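Local coordinates for protein (atp-binding domain of protein MJ0577) (Methanocaldococcus jannaschii, PDB 1MJH) that binds ATP together with a manganese ion as a homodimeric member of the universal stress protein A family, at residues B[78-89]-B[98-106]. Residues are numbered along the deposited sequence; the frame is centred on the assembly and turned at random.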
loop_
_atom_site.group_PDB
_atom_site.type_symbol
_atom_site.label_atom_id
_atom_site.label_comp_id
_atom_site.label_asym_id
_atom_site.label_seq_id
_atom_site.Cartn_x
_atom_site.Cartn_y
_atom_site.Cartn_z
ATOM N N THR B 78 -0.913 -27.193 -9.248
ATOM C CA THR B 78 0.483 -26.871 -8.988
ATOM C C THR B 78 1.317 -26.831 -10.252
ATOM O O THR B 78 1.988 -25.861 -10.647
ATOM C CB THR B 78 1.011 -27.920 -7.998
ATOM O OG1 THR B 78 0.160 -27.973 -6.848
ATOM C CG2 THR B 78 2.420 -27.593 -7.521
ATOM N N GLU B 79 1.285 -27.964 -10.986
ATOM C CA GLU B 79 2.014 -28.039 -12.242
ATOM C C GLU B 79 1.642 -26.936 -13.202
ATOM O O GLU B 79 2.500 -26.316 -13.804
ATOM C CB GLU B 79 1.772 -29.413 -12.909
ATOM C CG GLU B 79 2.425 -30.508 -12.079
ATOM C CD GLU B 79 3.933 -30.314 -11.996
ATOM O OE1 GLU B 79 4.558 -30.149 -13.063
ATOM O OE2 GLU B 79 4.480 -30.311 -10.877
ATOM N N GLU B 80 0.331 -26.656 -13.295
ATOM C CA GLU B 80 -0.120 -25.623 -14.217
ATOM C C GLU B 80 0.263 -24.214 -13.793
ATOM O O GLU B 80 0.044 -23.339 -14.630
ATOM C CB GLU B 80 -1.633 -25.762 -14.434
ATOM C CG GLU B 80 -2.028 -27.175 -14.851
ATOM C CD GLU B 80 -1.765 -27.476 -16.317
ATOM O OE1 GLU B 80 -0.606 -27.346 -16.766
ATOM O OE2 GLU B 80 -2.724 -27.847 -17.031
ATOM N N ALA B 81 0.714 -23.945 -12.578
ATOM C CA ALA B 81 1.170 -22.647 -12.123
ATOM C C ALA B 81 2.689 -22.450 -12.186
ATOM O O ALA B 81 3.237 -21.366 -12.122
ATOM C CB ALA B 81 0.882 -22.410 -10.636
ATOM N N LYS B 82 3.424 -23.542 -12.377
ATOM C CA LYS B 82 4.859 -23.550 -12.409
ATOM C C LYS B 82 5.420 -22.816 -13.606
ATOM O O LYS B 82 6.420 -22.093 -13.412
ATOM C CB LYS B 82 5.339 -25.014 -12.373
ATOM C CG LYS B 82 5.495 -25.508 -10.948
ATOM C CD LYS B 82 5.950 -26.972 -10.876
ATOM C CE LYS B 82 6.198 -27.338 -9.416
ATOM N NZ LYS B 82 5.757 -28.740 -9.124
ATOM N N ASN B 83 4.816 -22.966 -14.790
ATOM C CA ASN B 83 5.413 -22.248 -15.928
ATOM C C ASN B 83 5.269 -20.733 -15.775
ATOM O O ASN B 83 6.168 -19.956 -16.054
ATOM C CB ASN B 83 4.796 -22.636 -17.287
ATOM C CG ASN B 83 5.527 -21.871 -18.398
ATOM O OD1 ASN B 83 6.738 -22.046 -18.552
ATOM N ND2 ASN B 83 4.875 -21.013 -19.184
ATOM N N LYS B 84 4.109 -20.292 -15.263
ATOM C CA LYS B 84 3.955 -18.846 -15.036
ATOM C C LYS B 84 4.952 -18.360 -14.021
ATOM O O LYS B 84 5.556 -17.294 -14.170
ATOM C CB LYS B 84 2.503 -18.516 -14.649
ATOM C CG LYS B 84 1.553 -18.555 -15.840
ATOM C CD LYS B 84 0.086 -18.544 -15.475
ATOM C CE LYS B 84 -0.480 -19.973 -15.495
ATOM N NZ LYS B 84 -1.908 -19.971 -15.098
ATOM N N MET B 85 5.149 -19.087 -12.908
ATOM C CA MET B 85 6.075 -18.660 -11.877
ATOM C C MET B 85 7.512 -18.611 -12.374
ATOM O O MET B 85 8.282 -17.728 -11.988
ATOM C CB MET B 85 5.919 -19.603 -10.672
ATOM C CG MET B 85 4.616 -19.487 -9.883
ATOM S SD MET B 85 4.421 -17.998 -8.823
ATOM C CE MET B 85 5.150 -18.739 -7.322
ATOM N N GLU B 86 7.889 -19.579 -13.242
ATOM C CA GLU B 86 9.262 -19.543 -13.773
ATOM C C GLU B 86 9.567 -18.313 -14.595
ATOM O O GLU B 86 10.662 -17.738 -14.511
ATOM C CB GLU B 86 9.467 -20.812 -14.637
ATOM C CG GLU B 86 9.586 -22.092 -13.838
ATOM C CD GLU B 86 10.669 -22.096 -12.782
ATOM O OE1 GLU B 86 11.764 -21.526 -12.986
ATOM O OE2 GLU B 86 10.500 -22.661 -11.673
ATOM N N ASN B 87 8.645 -17.845 -15.451
ATOM C CA ASN B 87 8.825 -16.659 -16.256
ATOM C C ASN B 87 8.985 -15.441 -15.309
ATOM O O ASN B 87 9.831 -14.600 -15.545
ATOM C CB ASN B 87 7.633 -16.418 -17.191
ATOM C CG ASN B 87 7.720 -17.232 -18.487
ATOM O OD1 ASN B 87 8.833 -17.454 -18.987
ATOM N ND2 ASN B 87 6.569 -17.668 -18.977
ATOM N N ILE B 88 8.154 -15.353 -14.254
ATOM C CA ILE B 88 8.326 -14.197 -13.342
ATOM C C ILE B 88 9.643 -14.231 -12.565
ATOM O O ILE B 88 10.339 -13.256 -12.348
ATOM C CB ILE B 88 7.167 -14.194 -12.304
ATOM C CG1 ILE B 88 5.832 -14.056 -13.063
ATOM C CG2 ILE B 88 7.394 -13.030 -11.350
ATOM C CD1 ILE B 88 4.650 -14.416 -12.154
ATOM N N LYS B 89 9.956 -15.432 -12.066
ATOM C CA LYS B 89 11.221 -15.631 -11.338
ATOM C C LYS B 89 12.399 -15.241 -12.209
ATOM O O LYS B 89 13.276 -14.523 -11.745
ATOM C CB LYS B 89 11.305 -17.101 -10.889
ATOM C CG LYS B 89 12.678 -17.481 -10.342
ATOM C CD LYS B 89 12.599 -18.760 -9.522
ATOM C CE LYS B 89 13.891 -18.973 -8.753
ATOM N NZ LYS B 89 13.922 -20.268 -8.045
ATOM N N LYS B 98 17.265 -11.790 -5.624
ATOM C CA LYS B 98 17.260 -13.210 -5.260
ATOM C C LYS B 98 15.786 -13.564 -5.128
ATOM O O LYS B 98 15.061 -12.780 -4.495
ATOM C CB LYS B 98 17.955 -13.473 -3.923
ATOM C CG LYS B 98 18.012 -14.920 -3.468
ATOM C CD LYS B 98 18.576 -14.912 -2.036
ATOM C CE LYS B 98 18.774 -16.307 -1.475
ATOM N NZ LYS B 98 19.380 -16.245 -0.109
ATOM N N VAL B 99 15.327 -14.683 -5.654
ATOM C CA VAL B 99 13.912 -15.010 -5.601
ATOM C C VAL B 99 13.644 -16.371 -4.981
ATOM O O VAL B 99 14.196 -17.398 -5.420
ATOM C CB VAL B 99 13.315 -15.040 -7.045
ATOM C CG1 VAL B 99 11.832 -15.434 -6.972
ATOM C CG2 VAL B 99 13.583 -13.768 -7.824
ATOM N N LYS B 100 12.766 -16.362 -3.977
ATOM C CA LYS B 100 12.304 -17.595 -3.380
ATOM C C LYS B 100 10.871 -17.819 -3.855
ATOM O O LYS B 100 9.943 -17.123 -3.405
ATOM C CB LYS B 100 12.277 -17.537 -1.857
ATOM C CG LYS B 100 11.778 -18.839 -1.224
ATOM C CD LYS B 100 11.901 -18.855 0.301
ATOM C CE LYS B 100 11.341 -20.142 0.884
ATOM N NZ LYS B 100 11.436 -20.179 2.385
ATOM N N ASP B 101 10.714 -18.826 -4.732
ATOM C CA ASP B 101 9.353 -19.058 -5.245
ATOM C C ASP B 101 8.596 -20.096 -4.447
ATOM O O ASP B 101 9.106 -21.183 -4.076
ATOM C CB ASP B 101 9.407 -19.435 -6.726
ATOM C CG ASP B 101 10.386 -20.571 -6.997
ATOM O OD1 ASP B 101 11.512 -20.547 -6.494
ATOM O OD2 ASP B 101 10.001 -21.478 -7.760
ATOM N N ILE B 102 7.375 -19.792 -4.045
ATOM C CA ILE B 102 6.493 -20.672 -3.289
ATOM C C ILE B 102 5.132 -20.875 -3.912
ATOM O O ILE B 102 4.422 -19.927 -4.280
ATOM C CB ILE B 102 6.279 -20.061 -1.863
ATOM C CG1 ILE B 102 7.616 -19.855 -1.150
ATOM C CG2 ILE B 102 5.305 -20.897 -1.042
ATOM C CD1 ILE B 102 7.507 -19.030 0.139
ATOM N N ILE B 103 4.681 -22.124 -4.055
ATOM C CA ILE B 103 3.356 -22.493 -4.461
ATOM C C ILE B 103 2.753 -23.306 -3.315
ATOM O O ILE B 103 3.393 -24.250 -2.847
ATOM C CB ILE B 103 3.223 -23.300 -5.753
ATOM C CG1 ILE B 103 3.821 -22.503 -6.921
ATOM C CG2 ILE B 103 1.788 -23.714 -6.029
ATOM C CD1 ILE B 103 4.059 -23.375 -8.140
ATOM N N VAL B 104 1.604 -22.882 -2.818
ATOM C CA VAL B 104 1.009 -23.583 -1.692
ATOM C C VAL B 104 -0.493 -23.691 -1.882
ATOM O O VAL B 104 -1.086 -22.833 -2.550
ATOM C CB VAL B 104 1.372 -22.861 -0.390
ATOM C CG1 VAL B 104 0.765 -21.450 -0.405
ATOM C CG2 VAL B 104 0.954 -23.606 0.873
ATOM N N VAL B 105 -1.082 -24.794 -1.440
ATOM C CA VAL B 105 -2.537 -24.966 -1.538
ATOM C C VAL B 105 -3.121 -24.424 -0.238
ATOM O O VAL B 105 -2.681 -24.782 0.864
ATOM C CB VAL B 105 -2.990 -26.445 -1.722
ATOM C CG1 VAL B 105 -4.521 -26.533 -1.724
ATOM C CG2 VAL B 105 -2.476 -27.056 -3.014
ATOM N N GLY B 106 -4.155 -23.573 -0.306
ATOM C CA GLY B 106 -4.713 -23.059 0.945
ATOM C C GLY B 106 -5.652 -21.866 0.669
ATOM O O GLY B 106 -6.189 -21.794 -0.422
HETATM O O HOH W 1 11.439 -23.505 -8.715
#
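Helix 78-89 runs nearly antiparallel to strand 98-106, at 152° with the axes 9.6 Å apart at closest approach, and Lys89 and Ile103 reach across from the two sides to carry much of the contact. The pair forms the helix and second strand of a beta-alpha-beta crossover in the alpha/beta fold of the universal stress proteins: helix 66-95 follows strand 35-43 and leads into its parallel neighbour 98-106, an outermost strand of the chain's sheet, and packs against one face of it. Every second residue of the strand, Val99, Asp101 and Ile103, faces the helix. The buried Met85, its chain bent at chi2 and chi3, brings CE to the strand, 3.3 Å from Ile102 O and 4.0 Å from Ile103 CG1, the Met85 and Ile103 chains running past one another in opposed senses. Met85 also touches Leu38 and His40 of strand 35-43, and its side chain lies about 8 Å from the bound ATP. Ile103 CD1 reaches between Ala81 CB and Lys82 CG, 3.8 Å from the latter, while its CG2 lies near Thr78 CG2. Farther along, Lys89 has CG anti to the backbone N (chi1 170°) and stays extended beyond it; Lys89 CG rests 4.0 Å from Val99 CG1, while CD and CE continue alongside Asp101. An alanine in place of Lys89 would probably leave the Asp101 carboxylate without this cationic mate and uncover part of Val99. The lysine charge probably also offsets the nearness of Glu86, whose OE2 lies 4.1 Å from Asp101 OD2, the carboxylate planes perpendicular; a water donating to both oxygens bridges the pair and probably eases their repulsion. Lys89 NZ meets Asp101 OD1 at 2.9 Å from above the carboxylate, 49° out of its plane.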